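Local coordinates for protein thiamine pyrophosphokinase (Candida albicans, PDB 2G9Z) that transfers a diphosphate group from ATP to thiamine, making the cofactor thiamine diphosphate, at residues A[146-150]-A[180-186]; A[94-98]-A[134-138]; A[143-147]-A[174-178]; A[63-67]-A[163-167]; A[78-82]-A[117-121]. All coordinates share one frame. Residues are numbered along the deposited sequence.

Contact 1: residues A[146-150]-A[180-186]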
# COMPACT_ATOMS: atom_id res chain seq x y z
N ILE A 146 -4.87 -18.33 20.84
CA ILE A 146 -5.96 -17.44 21.20
C ILE A 146 -6.88 -17.24 20.01
O ILE A 146 -6.64 -16.39 19.16
CB ILE A 146 -5.43 -16.06 21.66
CG1 ILE A 146 -4.45 -16.24 22.82
CG2 ILE A 146 -6.60 -15.19 22.10
CD1 ILE A 146 -3.86 -14.93 23.33
N ARG A 147 -7.94 -18.05 19.94
CA ARG A 147 -8.89 -17.95 18.85
C ARG A 147 -9.92 -16.85 19.13
O ARG A 147 -10.47 -16.77 20.23
CB ARG A 147 -9.61 -19.29 18.64
CG ARG A 147 -10.54 -19.29 17.43
CD ARG A 147 -10.79 -20.70 16.92
NE ARG A 147 -11.53 -20.70 15.66
CZ ARG A 147 -11.53 -21.70 14.78
NH1 ARG A 147 -10.82 -22.79 15.02
NH2 ARG A 147 -12.23 -21.60 13.65
N GLN A 148 -10.15 -16.00 18.14
CA GLN A 148 -11.10 -14.91 18.27
C GLN A 148 -11.93 -14.86 16.99
O GLN A 148 -11.41 -14.51 15.92
CB GLN A 148 -10.36 -13.59 18.47
CG GLN A 148 -9.52 -13.53 19.72
CD GLN A 148 -10.35 -13.37 20.98
OE1 GLN A 148 -10.89 -14.34 21.53
NE2 GLN A 148 -10.48 -12.13 21.44
N SER A 149 -13.20 -15.22 17.09
CA SER A 149 -14.08 -15.25 15.93
C SER A 149 -14.73 -13.92 15.56
O SER A 149 -15.46 -13.85 14.57
CB SER A 149 -15.17 -16.30 16.14
OG SER A 149 -16.06 -15.89 17.16
N SER A 150 -14.49 -12.87 16.34
CA SER A 150 -15.11 -11.58 16.03
C SER A 150 -14.96 -11.17 14.57
O SER A 150 -13.88 -11.30 13.99
CB SER A 150 -14.53 -10.46 16.89
OG SER A 150 -15.01 -9.21 16.41
N ILE A 180 -10.93 -16.64 28.05
CA ILE A 180 -11.40 -15.31 27.66
C ILE A 180 -12.52 -15.55 26.67
O ILE A 180 -12.64 -16.64 26.11
CB ILE A 180 -10.30 -14.47 26.98
CG1 ILE A 180 -9.95 -15.07 25.62
CG2 ILE A 180 -9.08 -14.39 27.87
CD1 ILE A 180 -9.12 -14.15 24.75
N ASP A 181 -13.35 -14.54 26.43
CA ASP A 181 -14.44 -14.69 25.50
C ASP A 181 -13.89 -15.07 24.12
O ASP A 181 -12.91 -14.48 23.66
CB ASP A 181 -15.27 -13.41 25.42
CG ASP A 181 -16.50 -13.56 24.57
OD1 ASP A 181 -16.36 -13.66 23.33
OD2 ASP A 181 -17.61 -13.59 25.13
N GLU A 182 -14.53 -16.04 23.48
CA GLU A 182 -14.13 -16.57 22.18
C GLU A 182 -14.37 -15.66 20.97
O GLU A 182 -13.80 -15.89 19.90
CB GLU A 182 -14.83 -17.90 21.92
CG GLU A 182 -14.41 -19.02 22.85
CD GLU A 182 -15.23 -20.28 22.65
OE1 GLU A 182 -15.40 -20.69 21.48
OE2 GLU A 182 -15.69 -20.86 23.65
N VAL A 183 -15.24 -14.67 21.12
CA VAL A 183 -15.53 -13.77 20.02
C VAL A 183 -14.57 -12.58 20.02
O VAL A 183 -13.80 -12.39 19.08
CB VAL A 183 -16.99 -13.26 20.09
CG1 VAL A 183 -17.28 -12.30 18.93
CG2 VAL A 183 -17.95 -14.44 20.04
N ASP A 184 -14.61 -11.80 21.09
CA ASP A 184 -13.74 -10.63 21.18
C ASP A 184 -13.22 -10.41 22.59
O ASP A 184 -13.14 -9.28 23.07
CB ASP A 184 -14.50 -9.39 20.68
CG ASP A 184 -15.86 -9.23 21.35
OD1 ASP A 184 -16.33 -10.20 21.99
OD2 ASP A 184 -16.46 -8.15 21.24
N GLY A 185 -12.85 -11.50 23.25
CA GLY A 185 -12.34 -11.42 24.61
C GLY A 185 -11.13 -10.51 24.74
O GLY A 185 -11.02 -9.75 25.70
N LEU A 186 -10.22 -10.58 23.77
CA LEU A 186 -9.03 -9.73 23.81
C LEU A 186 -9.43 -8.26 23.79
O LEU A 186 -8.92 -7.45 24.57
CB LEU A 186 -8.11 -10.02 22.61
CG LEU A 186 -7.45 -11.39 22.54
CD1 LEU A 186 -6.62 -11.48 21.26
CD2 LEU A 186 -6.57 -11.62 23.77
O HOH W 1 -16.93 -8.38 17.87
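Two backbone hydrogen bonds join these segments. Ser149 N donates to Glu182 O at 3.0 Å and Ser150 N donates to Val183 O at 2.9 Å. Gln148 CA adds a CH...O contact of 3.3 Å to Glu182 O. An Asx turn at Asp181 lies in this loop: OD1 accepts from Val183 N at 2.7 Å. The carbonyls of Glu182 and Val183 face the other segment. One water lies 2.6 Å from Ser150 OG and makes a weak bond of 3.4 Å to Asp184 OD2. Ser150 OG also bonds Tyr152 N, a residue of the ligand pocket. The Gln148 side chain is buried against the 181-186 turn. Ile146 CG2 sits 3.8 Å from Ile180 CD1 and 3.8 Å from Leu186 CD1. Lys158, a residue of a magnesium site, bonds the carbonyls of Gln148 and Ser150. The contact thus ties the end of edge strand 144-147 to the start of helix 185-195. Helix 155-170 packs beside both through Cys162, and strand 122-125 pairs with Ile146.

Contact 2: residues A[94-98]-A[134-138]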
# COMPACT_ATOMS: atom_id res chain seq x y z
N ALA A 94 1.34 -18.13 10.97
CA ALA A 94 1.94 -19.36 11.49
C ALA A 94 2.41 -20.23 10.32
O ALA A 94 3.47 -20.85 10.39
CB ALA A 94 0.92 -20.12 12.34
N ASN A 95 1.61 -20.27 9.25
CA ASN A 95 1.97 -21.05 8.06
C ASN A 95 3.25 -20.47 7.48
O ASN A 95 4.17 -21.21 7.12
CB ASN A 95 0.87 -20.96 6.99
CG ASN A 95 -0.46 -21.49 7.47
OD1 ASN A 95 -0.54 -22.32 8.37
ND2 ASN A 95 -1.54 -21.02 6.84
N SER A 96 3.29 -19.15 7.39
CA SER A 96 4.44 -18.44 6.86
C SER A 96 5.69 -18.81 7.65
O SER A 96 6.75 -19.07 7.07
CB SER A 96 4.21 -16.93 6.93
OG SER A 96 3.00 -16.57 6.27
N LEU A 97 5.56 -18.84 8.97
CA LEU A 97 6.67 -19.20 9.84
C LEU A 97 7.06 -20.65 9.61
O LEU A 97 8.24 -20.98 9.50
CB LEU A 97 6.28 -19.00 11.31
CG LEU A 97 7.31 -19.48 12.34
CD1 LEU A 97 8.61 -18.72 12.16
CD2 LEU A 97 6.75 -19.25 13.74
N TYR A 98 6.05 -21.51 9.54
CA TYR A 98 6.26 -22.94 9.33
C TYR A 98 7.01 -23.22 8.03
O TYR A 98 8.04 -23.90 8.03
CB TYR A 98 4.90 -23.65 9.29
CG TYR A 98 4.99 -25.17 9.23
CD1 TYR A 98 5.04 -25.93 10.40
CD2 TYR A 98 5.03 -25.84 8.01
CE1 TYR A 98 5.12 -27.32 10.35
CE2 TYR A 98 5.11 -27.22 7.94
CZ TYR A 98 5.16 -27.96 9.12
OH TYR A 98 5.24 -29.33 9.06
N VAL A 134 -0.29 -26.99 10.52
CA VAL A 134 0.57 -26.00 11.16
C VAL A 134 0.04 -25.74 12.56
O VAL A 134 0.78 -25.74 13.54
CB VAL A 134 0.59 -24.68 10.36
CG1 VAL A 134 1.32 -23.59 11.14
CG2 VAL A 134 1.28 -24.92 9.02
N LYS A 135 -1.27 -25.53 12.64
CA LYS A 135 -1.94 -25.27 13.90
C LYS A 135 -1.59 -26.35 14.92
O LYS A 135 -1.09 -26.06 16.00
CB LYS A 135 -3.45 -25.21 13.67
CG LYS A 135 -4.28 -24.98 14.92
CD LYS A 135 -5.76 -24.84 14.56
CE LYS A 135 -6.24 -26.02 13.70
NZ LYS A 135 -7.64 -25.85 13.23
N THR A 136 -1.84 -27.60 14.56
CA THR A 136 -1.54 -28.71 15.45
C THR A 136 -0.04 -28.76 15.77
O THR A 136 0.34 -29.02 16.91
CB THR A 136 -2.00 -30.06 14.85
OG1 THR A 136 -1.41 -30.23 13.55
CG2 THR A 136 -3.51 -30.08 14.71
N TYR A 137 0.80 -28.48 14.78
CA TYR A 137 2.24 -28.50 14.99
C TYR A 137 2.67 -27.57 16.12
O TYR A 137 3.31 -28.01 17.08
CB TYR A 137 2.99 -28.10 13.72
CG TYR A 137 4.48 -28.06 13.93
CD1 TYR A 137 5.25 -29.23 13.88
CD2 TYR A 137 5.13 -26.87 14.25
CE1 TYR A 137 6.61 -29.21 14.15
CE2 TYR A 137 6.49 -26.83 14.52
CZ TYR A 137 7.23 -28.01 14.47
OH TYR A 137 8.58 -27.98 14.75
N TYR A 138 2.32 -26.29 16.01
CA TYR A 138 2.70 -25.33 17.04
C TYR A 138 1.94 -25.53 18.34
O TYR A 138 2.46 -25.24 19.42
CB TYR A 138 2.54 -23.90 16.52
CG TYR A 138 3.59 -23.55 15.49
CD1 TYR A 138 4.94 -23.56 15.82
CD2 TYR A 138 3.24 -23.27 14.17
CE1 TYR A 138 5.93 -23.30 14.87
CE2 TYR A 138 4.21 -23.01 13.20
CZ TYR A 138 5.55 -23.03 13.56
OH TYR A 138 6.52 -22.81 12.61
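Val134 lays its CG2 methyl over one face of the Tyr98 ring, 4.1 Å from the centroid, in a CH-pi contact. Two helices of the alpha/beta catalytic domain pack against each other here, on one face of its parallel sheet. Helix 93-100 follows strand 86-90, and helix 132-139 follows strand 122-125 and leads to strand 144-147. The short axes cross at 74° and come within 10.0 Å, so the helices meet over a limited patch.

Three tyrosines and Val134 make up most of that patch. The edge of Tyr98 points at the face of Tyr137 in a T-shaped pair, with centroids 5.3 Å apart and planes at 79°. Arg115 makes a cation-pi contact with Tyr98, and His141 stacks on Tyr137. Deeper in, Ala94 CB rests 3.7 Å from Val134 CG1. Tyr138 lies across the first helix, with CZ 4.0 Å from Leu97 CD2 and CE2 4.0 Å from Tyr98 CB. Leu97 continues inward to Cys89 of strand 86-90.

Asn95 points its CA-to-CB bond away, but its amide turns back and bonds the backbone of Ser129 and Ser131, just before the second helix. Its OD1 is 3.2 Å from Val134 CG2.

Contact 3: residues A[143-147]-A[174-178]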
# COMPACT_ATOMS: atom_id res chain seq x y z
N SER A 143 2.93 -23.23 21.76
CA SER A 143 2.41 -21.93 21.35
C SER A 143 1.08 -21.68 22.04
O SER A 143 0.23 -22.56 22.10
CB SER A 143 2.21 -21.89 19.83
OG SER A 143 3.45 -21.97 19.14
N LYS A 144 0.90 -20.47 22.58
CA LYS A 144 -0.34 -20.10 23.24
C LYS A 144 -1.35 -19.72 22.17
O LYS A 144 -1.16 -18.74 21.45
CB LYS A 144 -0.12 -18.92 24.19
CG LYS A 144 0.91 -19.19 25.27
CD LYS A 144 1.09 -17.98 26.17
CE LYS A 144 2.13 -18.25 27.25
NZ LYS A 144 2.27 -17.10 28.18
N ILE A 145 -2.42 -20.51 22.07
CA ILE A 145 -3.46 -20.29 21.08
C ILE A 145 -4.60 -19.41 21.56
O ILE A 145 -5.25 -19.71 22.57
CB ILE A 145 -4.07 -21.63 20.63
CG1 ILE A 145 -2.96 -22.58 20.17
CG2 ILE A 145 -5.10 -21.38 19.52
CD1 ILE A 145 -2.07 -22.03 19.08
N ILE A 146 -4.87 -18.33 20.84
CA ILE A 146 -5.96 -17.44 21.20
C ILE A 146 -6.88 -17.24 20.01
O ILE A 146 -6.64 -16.39 19.16
CB ILE A 146 -5.43 -16.06 21.66
CG1 ILE A 146 -4.45 -16.24 22.82
CG2 ILE A 146 -6.60 -15.19 22.10
CD1 ILE A 146 -3.86 -14.93 23.33
N ARG A 147 -7.94 -18.05 19.94
CA ARG A 147 -8.89 -17.95 18.85
C ARG A 147 -9.92 -16.85 19.13
O ARG A 147 -10.47 -16.77 20.23
CB ARG A 147 -9.61 -19.29 18.64
CG ARG A 147 -10.54 -19.29 17.43
CD ARG A 147 -10.79 -20.70 16.92
NE ARG A 147 -11.53 -20.70 15.66
CZ ARG A 147 -11.53 -21.70 14.78
NH1 ARG A 147 -10.82 -22.79 15.02
NH2 ARG A 147 -12.23 -21.60 13.65
N GLU A 174 0.91 -16.99 33.30
CA GLU A 174 1.24 -17.46 31.96
C GLU A 174 0.03 -17.86 31.11
O GLU A 174 0.11 -17.89 29.88
CB GLU A 174 2.20 -18.65 32.07
CG GLU A 174 3.06 -18.90 30.83
CD GLU A 174 4.23 -17.93 30.71
OE1 GLU A 174 4.94 -17.73 31.72
OE2 GLU A 174 4.44 -17.37 29.62
N ASN A 175 -1.10 -18.17 31.75
CA ASN A 175 -2.29 -18.58 31.02
C ASN A 175 -3.42 -17.56 31.12
O ASN A 175 -4.60 -17.91 31.11
CB ASN A 175 -2.79 -19.94 31.52
CG ASN A 175 -3.41 -19.86 32.90
OD1 ASN A 175 -2.79 -19.38 33.84
ND2 ASN A 175 -4.65 -20.32 33.01
N TRP A 176 -3.05 -16.29 31.22
CA TRP A 176 -4.01 -15.20 31.33
C TRP A 176 -5.03 -15.20 30.20
O TRP A 176 -6.16 -14.73 30.37
CB TRP A 176 -3.27 -13.86 31.31
CG TRP A 176 -2.54 -13.64 30.02
CD1 TRP A 176 -1.26 -14.02 29.72
CD2 TRP A 176 -3.07 -13.05 28.83
NE1 TRP A 176 -0.96 -13.71 28.42
CE2 TRP A 176 -2.05 -13.11 27.84
CE3 TRP A 176 -4.30 -12.48 28.49
CZ2 TRP A 176 -2.24 -12.63 26.54
CZ3 TRP A 176 -4.49 -11.99 27.20
CH2 TRP A 176 -3.46 -12.07 26.24
N PHE A 177 -4.62 -15.71 29.04
CA PHE A 177 -5.45 -15.74 27.84
C PHE A 177 -6.52 -16.82 27.80
O PHE A 177 -7.47 -16.73 27.01
CB PHE A 177 -4.57 -15.94 26.61
CG PHE A 177 -3.86 -17.26 26.59
CD1 PHE A 177 -2.72 -17.46 27.35
CD2 PHE A 177 -4.35 -18.31 25.81
CE1 PHE A 177 -2.08 -18.70 27.35
CE2 PHE A 177 -3.72 -19.54 25.81
CZ PHE A 177 -2.57 -19.74 26.58
N GLU A 178 -6.37 -17.85 28.62
CA GLU A 178 -7.35 -18.93 28.61
C GLU A 178 -8.65 -18.48 29.26
O GLU A 178 -8.67 -17.63 30.14
CB GLU A 178 -6.78 -20.16 29.32
CG GLU A 178 -5.40 -20.57 28.81
CD GLU A 178 -5.02 -21.99 29.19
OE1 GLU A 178 -5.17 -22.35 30.37
OE2 GLU A 178 -4.56 -22.74 28.30
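Glu174 opens the second segment with charge. Its OE2 forms a salt bridge with Lys144 NZ at 2.6 Å, and NZ also donates to Glu174 O at 2.9 Å. The extended lysine therefore holds both the side chain and the backbone of one residue. Asn175 begins a type I beta turn, closed by the bond from Glu178 N to Asn175 O at 3.1 Å. Trp176, inside the turn, brings CH2 to 4.1 Å from Ile146 CD1. Its NE1 bonds Tyr122 OH of the adjacent strand, and its ring packs against helices 155-170 and 185-195. Phe177 packs on Lys144 and Ile146. Lys144 CB lies over its ring face, 3.9 Å from the centroid, in a CH-pi contact, and Ile146 CD1 is 3.5 Å from Phe177 CB. The turn packs against one side of strand 144-147, the outermost parallel strand of the large sheet. The ion pair lies at the exposed end and the apolar contacts lie inward, so Lys144 serves both: its chain packs on Phe177 while its ammonium group pairs with Glu174.

Contact 4: residues A[63-67]-A[163-167]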
# COMPACT_ATOMS: atom_id res chain seq x y z
N HIS A 63 12.04 -3.82 24.79
CA HIS A 63 10.99 -4.82 24.67
C HIS A 63 10.61 -5.03 23.20
O HIS A 63 9.66 -4.43 22.70
CB HIS A 63 9.76 -4.39 25.46
CG HIS A 63 9.96 -4.40 26.94
ND1 HIS A 63 10.19 -5.56 27.65
CD2 HIS A 63 9.98 -3.40 27.85
CE1 HIS A 63 10.35 -5.27 28.93
NE2 HIS A 63 10.23 -3.96 29.08
N ASN A 64 11.36 -5.91 22.54
CA ASN A 64 11.14 -6.22 21.13
C ASN A 64 10.15 -7.35 20.93
O ASN A 64 10.27 -8.43 21.52
CB ASN A 64 12.46 -6.59 20.46
CG ASN A 64 13.41 -5.41 20.35
OD1 ASN A 64 14.60 -5.58 20.11
ND2 ASN A 64 12.88 -4.20 20.51
N VAL A 65 9.17 -7.10 20.06
CA VAL A 65 8.14 -8.07 19.73
C VAL A 65 8.16 -8.26 18.22
O VAL A 65 8.34 -7.30 17.47
CB VAL A 65 6.74 -7.54 20.11
CG1 VAL A 65 5.68 -8.56 19.72
CG2 VAL A 65 6.69 -7.23 21.59
N LEU A 66 7.97 -9.50 17.79
CA LEU A 66 7.91 -9.82 16.37
C LEU A 66 6.49 -10.30 16.06
O LEU A 66 6.02 -11.27 16.66
CB LEU A 66 8.91 -10.92 16.01
CG LEU A 66 8.87 -11.41 14.55
CD1 LEU A 66 9.21 -10.26 13.62
CD2 LEU A 66 9.86 -12.55 14.35
N LEU A 67 5.81 -9.61 15.16
CA LEU A 67 4.46 -9.98 14.77
C LEU A 67 4.53 -10.47 13.34
O LEU A 67 4.97 -9.74 12.45
CB LEU A 67 3.53 -8.77 14.89
CG LEU A 67 2.08 -8.96 14.41
CD1 LEU A 67 1.47 -10.22 15.02
CD2 LEU A 67 1.27 -7.72 14.81
N ILE A 163 -0.60 -8.64 22.31
CA ILE A 163 0.72 -8.14 22.67
C ILE A 163 0.63 -7.15 23.83
O ILE A 163 1.41 -7.21 24.78
CB ILE A 163 1.40 -7.44 21.46
CG1 ILE A 163 1.82 -8.50 20.44
CG2 ILE A 163 2.59 -6.60 21.92
CD1 ILE A 163 2.22 -7.95 19.08
N GLN A 164 -0.32 -6.23 23.74
CA GLN A 164 -0.51 -5.24 24.78
C GLN A 164 -0.94 -5.90 26.08
O GLN A 164 -0.44 -5.55 27.16
CB GLN A 164 -1.56 -4.21 24.34
CG GLN A 164 -1.06 -3.25 23.28
CD GLN A 164 -2.09 -2.22 22.90
OE1 GLN A 164 -3.10 -2.53 22.28
NE2 GLN A 164 -1.84 -0.97 23.29
N LEU A 165 -1.84 -6.87 25.98
CA LEU A 165 -2.32 -7.59 27.15
C LEU A 165 -1.21 -8.43 27.77
O LEU A 165 -1.13 -8.56 28.99
CB LEU A 165 -3.52 -8.46 26.78
CG LEU A 165 -4.81 -7.66 26.54
CD1 LEU A 165 -5.91 -8.56 26.02
CD2 LEU A 165 -5.24 -6.98 27.84
N HIS A 166 -0.36 -9.01 26.93
CA HIS A 166 0.74 -9.83 27.42
C HIS A 166 1.63 -9.06 28.40
O HIS A 166 1.96 -9.56 29.47
CB HIS A 166 1.62 -10.33 26.27
CG HIS A 166 2.95 -10.86 26.71
ND1 HIS A 166 3.12 -12.16 27.13
CD2 HIS A 166 4.15 -10.26 26.84
CE1 HIS A 166 4.38 -12.34 27.49
NE2 HIS A 166 5.03 -11.20 27.33
N TYR A 167 2.03 -7.86 28.01
CA TYR A 167 2.90 -7.04 28.85
C TYR A 167 2.20 -6.48 30.08
O TYR A 167 2.83 -5.85 30.93
CB TYR A 167 3.51 -5.90 28.02
CG TYR A 167 4.65 -6.39 27.14
CD1 TYR A 167 5.89 -6.71 27.70
CD2 TYR A 167 4.47 -6.60 25.78
CE1 TYR A 167 6.92 -7.23 26.92
CE2 TYR A 167 5.50 -7.12 24.99
CZ TYR A 167 6.72 -7.44 25.57
OH TYR A 167 7.73 -7.98 24.82
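Helix 163-167 rests on strand 64-67 through two projecting side chains one helical turn apart, Ile163 and Tyr167. Val65 is the bump on the strand that reaches between them. Its CG1 touches Ile163 CD1 at 3.6 Å, and its CG2 meets the edge of the Tyr167 ring, 3.6 Å from CE2. Ile163 in turn points into the shallow hollow between Val65 and Leu67. The fit is tight at Val65 and looser at Leu67, whose CD2 lies 4.4 Å from Ile163 CD1. Val88 of strand 86-90 also touches both Leu67 and Ile163.

At the outer end His63 closes the groove. The edge of Tyr167 is turned toward the face of His63 in an offset edge-to-face pair, with centroids 5.3 Å apart and planes at 63°. Glu85 OE1 hydrogen-bonds both Tyr167 OH and His63 ND1.

The short axes run at 148° to one another and pass 11.3 Å apart, so the helix is roughly antiparallel to the strand beneath it. Val65 pairs through its backbone with Thr206 and Tyr208 of strand 205-210, which places strand 64-68 inside the sheet. Such a helix layered on parallel strands is typical of an alpha/beta fold, here that of the catalytic domain.

Contact 5: residues A[78-82]-A[117-121]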
# COMPACT_ATOMS: atom_id res chain seq x y z
N ILE A 78 15.58 -15.54 11.39
CA ILE A 78 16.33 -15.94 12.58
C ILE A 78 17.06 -14.80 13.28
O ILE A 78 17.06 -14.73 14.51
CB ILE A 78 17.33 -17.07 12.24
CG1 ILE A 78 16.58 -18.41 12.14
CG2 ILE A 78 18.39 -17.19 13.33
CD1 ILE A 78 15.44 -18.42 11.14
N SER A 79 17.68 -13.91 12.52
CA SER A 79 18.40 -12.79 13.11
C SER A 79 17.45 -11.88 13.89
O SER A 79 17.77 -11.43 14.99
CB SER A 79 19.11 -11.97 12.03
OG SER A 79 20.00 -12.78 11.29
N LEU A 80 16.29 -11.61 13.31
CA LEU A 80 15.29 -10.75 13.93
C LEU A 80 14.72 -11.45 15.17
O LEU A 80 14.64 -10.86 16.25
CB LEU A 80 14.16 -10.44 12.94
CG LEU A 80 13.55 -9.04 12.97
CD1 LEU A 80 12.29 -9.03 12.13
CD2 LEU A 80 13.23 -8.62 14.39
N TRP A 81 14.32 -12.70 14.98
CA TRP A 81 13.75 -13.51 16.06
C TRP A 81 14.63 -13.46 17.30
O TRP A 81 14.15 -13.21 18.40
CB TRP A 81 13.60 -14.96 15.58
CG TRP A 81 12.89 -15.89 16.53
CD1 TRP A 81 13.33 -16.30 17.75
CD2 TRP A 81 11.64 -16.54 16.31
NE1 TRP A 81 12.43 -17.18 18.31
CE2 TRP A 81 11.38 -17.35 17.45
CE3 TRP A 81 10.71 -16.54 15.26
CZ2 TRP A 81 10.23 -18.14 17.57
CZ3 TRP A 81 9.56 -17.32 15.38
CH2 TRP A 81 9.34 -18.11 16.53
N LYS A 82 15.92 -13.70 17.11
CA LYS A 82 16.87 -13.71 18.22
C LYS A 82 16.97 -12.38 18.96
O LYS A 82 17.56 -12.31 20.04
CB LYS A 82 18.25 -14.14 17.71
CG LYS A 82 18.31 -15.60 17.28
CD LYS A 82 19.72 -16.01 16.86
CE LYS A 82 19.81 -17.51 16.64
NZ LYS A 82 21.20 -17.97 16.34
N ASP A 117 13.06 -25.04 16.81
CA ASP A 117 13.74 -24.08 17.69
C ASP A 117 13.10 -22.70 17.67
O ASP A 117 13.51 -21.80 18.40
CB ASP A 117 15.22 -23.94 17.30
CG ASP A 117 16.01 -25.19 17.57
OD1 ASP A 117 15.84 -25.77 18.67
OD2 ASP A 117 16.82 -25.59 16.71
N TYR A 118 12.08 -22.53 16.83
CA TYR A 118 11.43 -21.24 16.72
C TYR A 118 9.92 -21.38 16.85
O TYR A 118 9.19 -21.33 15.86
CB TYR A 118 11.82 -20.60 15.38
CG TYR A 118 13.32 -20.47 15.25
CD1 TYR A 118 13.98 -19.36 15.77
CD2 TYR A 118 14.08 -21.49 14.68
CE1 TYR A 118 15.37 -19.26 15.72
CE2 TYR A 118 15.47 -21.40 14.63
CZ TYR A 118 16.11 -20.29 15.15
OH TYR A 118 17.48 -20.20 15.10
N ILE A 119 9.47 -21.55 18.08
CA ILE A 119 8.06 -21.70 18.37
C ILE A 119 7.52 -20.35 18.81
O ILE A 119 8.07 -19.72 19.71
CB ILE A 119 7.81 -22.72 19.51
CG1 ILE A 119 8.56 -24.02 19.22
CG2 ILE A 119 6.33 -22.97 19.67
CD1 ILE A 119 8.18 -24.69 17.92
N PRO A 120 6.45 -19.87 18.16
CA PRO A 120 5.90 -18.57 18.53
C PRO A 120 5.23 -18.60 19.90
O PRO A 120 4.64 -19.61 20.30
CB PRO A 120 4.91 -18.30 17.40
CG PRO A 120 4.39 -19.67 17.09
CD PRO A 120 5.65 -20.51 17.10
N ASP A 121 5.34 -17.50 20.63
CA ASP A 121 4.74 -17.40 21.95
C ASP A 121 3.22 -17.45 21.86
O ASP A 121 2.57 -18.13 22.66
CB ASP A 121 5.18 -16.10 22.61
CG ASP A 121 6.65 -16.10 22.96
OD1 ASP A 121 6.99 -16.56 24.07
OD2 ASP A 121 7.46 -15.65 22.12
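This is an aromatic contact between a short helix, 77-81, and the loop that leads into strand 122-125. Trp81 and Tyr118 make most of it. The edge of Tyr118 points at the face of the five-membered ring of Trp81, with centroids 4.9 Å apart and planes at 90°. The same tyrosine places CB over the six-membered ring, 3.7 Å from its centroid, as a CH-pi contact. Both rings of the indole are therefore covered by one residue.

Helix 77-81 lies in the connection between parallel strands 64-68 and 86-90 of the alpha/beta catalytic domain. The loop comes after helix 93-100, in the connection from strand 86-90 to strand 122-125, so the contact joins two successive beta-alpha-beta crossovers. Leu97 of helix 93-100 touches both Trp81 and Pro120, and Ile87 of strand 86-90 lies against Trp81.

The rim of the indole follows the loop backbone. Trp81 CH2 is 3.3 Å from Tyr118 O, and Trp81 CZ2 is 3.4 Å from Ile119 O. Pro120 CD adds a looser contact, 4.4 Å from Trp81 CH2. On the outer side Ile78 CG1 packs 3.6 Å from Tyr118 CZ, and the aliphatic CE of Lys82 approaches Tyr118 OH at 3.9 Å.

Overall arrangement
Contacts 1 and 3 share Ile146 and Arg147, and both fasten edge strand 144-147 to the long connection after helix 155-170. They meet where Leu186 packs on Trp176. Contact 1 relies on backbone hydrogen bonds near the metal site, contact 3 on a salt bridge and a phenylalanine. Contact 4 is deepest and mostly apolar; its centre is about 12 Å from the centre of the chain. Contact 5 follows at about 17 Å, and contacts 1, 2 and 3 lie farther out, at 22 to 24 Å. Contacts 2 and 5 are chiefly aromatic: Leu97 packs on Trp81 and Pro120, and Tyr138 on Pro120. Ser143 and Lys144 of contact 3 probably hydrogen-bond Pro120 and Asp121 of contact 5.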